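Local coordinates for ActII protein (Streptomyces coelicolor, PDB 2OPT) that represses transcription as a TetR-family regulator and binds actinorhodin or its biosynthetic precursor (S)-DNPA, at the interface of chains A and B. Residues are numbered along the deposited sequence; one frame, centred on the assembly and turned at random. Chains: chain A/B, ActII protein.

The interface of chains A and B. Residues chain A 200, 203-204, 207; chain B 130, 133, 137, 212.
The CE2 rim of the B:Tyr133 ring comes up to the A:Gly204 backbone, which lies tilted off the ring plane; CE2 is 3.4 Å from the glycine CA, where no side chain stands in the way. Here helix 197-219 of chain A packs on helix 128-151 of chain B and touches B:Leu212 on helix 197-216, in the four-helix bundle through which TetR-family repressors dimerise. A:Arg200 O stands over one face of the ring, 3.7 Å from its plane and nearer the margin than the middle. The arginine side chain bends to bring its guanidinium round to the ring edge; the two planes stand 85° apart, and B:Tyr133 CE1 points at the centre of the guanidinium face. A:Leu203 CB comes within 3.9 Å of B:Tyr133 CD2, the two side chains running antiparallel, one alongside the other. At the edge near CD2 lies A:Ile207 CD1, which also presses on B:Leu212 CD2 at 3.4 Å, a tight methyl contact, and meets B:Leu130 CD2 at 3.9 Å. With CG1 beside the backbone N (chi1 -69°), A:Ile207 CG2 is the branch anti to it and faces B:Leu137 CD2 tip to tip at 4.0 Å. B:Tyr133 has CG anti to its own N (chi1 -178°), which swings the ring out toward helix 197-219. An alanine there would probably leave the A:Arg200 guanidinium face without the ring edge that abuts it, the A:Gly204 backbone without its neighbour, and a gap beside A:Ile207. Two-fold symmetry repeats the patch with the chains exchanged.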
loop_
_atom_site.group_PDB
_atom_site.type_symbol
_atom_site.label_atom_id
_atom_site.label_comp_id
_atom_site.label_asym_id
_atom_site.label_seq_id
_atom_site.Cartn_x
_atom_site.Cartn_y
_atom_site.Cartn_z
ATOM N N ARG A 200 -5.426 -8.982 11.021
ATOM C CA ARG A 200 -4.680 -8.769 9.754
ATOM C C ARG A 200 -3.358 -8.107 10.066
ATOM O O ARG A 200 -2.322 -8.571 9.691
ATOM C CB ARG A 200 -5.411 -7.797 8.824
ATOM C CG ARG A 200 -6.708 -8.248 8.216
ATOM C CD ARG A 200 -7.502 -7.029 7.633
ATOM N NE ARG A 200 -6.778 -6.363 6.555
ATOM C CZ ARG A 200 -6.668 -6.853 5.316
ATOM N NH1 ARG A 200 -7.249 -8.014 5.010
ATOM N NH2 ARG A 200 -5.968 -6.197 4.386
ATOM N N LEU A 203 -0.907 -10.727 11.735
ATOM C CA LEU A 203 -0.490 -11.706 10.748
ATOM C C LEU A 203 0.516 -11.114 9.774
ATOM O O LEU A 203 1.547 -11.731 9.520
ATOM C CB LEU A 203 -1.692 -12.230 9.925
ATOM C CG LEU A 203 -2.443 -13.412 10.465
ATOM C CD1 LEU A 203 -3.718 -13.729 9.636
ATOM C CD2 LEU A 203 -1.487 -14.622 10.476
ATOM N N GLY A 204 0.224 -9.956 9.190
ATOM C CA GLY A 204 1.167 -9.368 8.201
ATOM C C GLY A 204 2.493 -9.005 8.861
ATOM O O GLY A 204 3.546 -9.133 8.274
ATOM N N ILE A 207 4.413 -12.298 9.297
ATOM C CA ILE A 207 4.864 -12.742 8.008
ATOM C C ILE A 207 6.127 -11.991 7.595
ATOM O O ILE A 207 7.104 -12.607 7.220
ATOM C CB ILE A 207 3.763 -12.612 6.938
ATOM C CG1 ILE A 207 2.638 -13.628 7.219
ATOM C CG2 ILE A 207 4.340 -12.810 5.556
ATOM C CD1 ILE A 207 1.355 -13.383 6.470
ATOM N N LEU B 130 -4.303 -17.742 7.367
ATOM C CA LEU B 130 -3.027 -17.471 6.735
ATOM C C LEU B 130 -3.131 -17.486 5.216
ATOM O O LEU B 130 -2.468 -16.722 4.524
ATOM C CB LEU B 130 -2.027 -18.542 7.119
ATOM C CG LEU B 130 -0.592 -18.171 7.468
ATOM C CD1 LEU B 130 0.416 -19.366 7.419
ATOM C CD2 LEU B 130 -0.086 -16.954 6.773
ATOM N N TYR B 133 -5.404 -14.257 4.350
ATOM C CA TYR B 133 -4.647 -13.035 4.477
ATOM C C TYR B 133 -3.424 -12.973 3.579
ATOM O O TYR B 133 -3.119 -11.895 3.070
ATOM C CB TYR B 133 -4.202 -12.759 5.913
ATOM C CG TYR B 133 -3.468 -11.436 5.963
ATOM C CD1 TYR B 133 -4.151 -10.251 5.717
ATOM C CD2 TYR B 133 -2.067 -11.372 6.177
ATOM C CE1 TYR B 133 -3.503 -9.026 5.731
ATOM C CE2 TYR B 133 -1.408 -10.152 6.173
ATOM C CZ TYR B 133 -2.137 -8.978 5.966
ATOM O OH TYR B 133 -1.539 -7.739 5.973
ATOM N N LEU B 137 -2.244 -9.997 1.203
ATOM C CA LEU B 137 -0.953 -9.328 1.319
ATOM C C LEU B 137 -0.194 -9.436 0.024
ATOM O O LEU B 137 0.440 -8.497 -0.366
ATOM C CB LEU B 137 -0.092 -9.943 2.413
ATOM C CG LEU B 137 1.288 -9.342 2.766
ATOM C CD1 LEU B 137 1.190 -7.835 3.165
ATOM C CD2 LEU B 137 1.879 -10.098 3.940
ATOM N N LEU B 212 5.317 -16.533 4.961
ATOM C CA LEU B 212 4.162 -17.444 4.880
ATOM C C LEU B 212 4.571 -18.878 5.186
ATOM O O LEU B 212 3.841 -19.594 5.905
ATOM C CB LEU B 212 3.487 -17.411 3.479
ATOM C CG LEU B 212 2.878 -16.048 3.120
ATOM C CD1 LEU B 212 2.435 -16.071 1.687
ATOM C CD2 LEU B 212 1.679 -15.769 4.045
#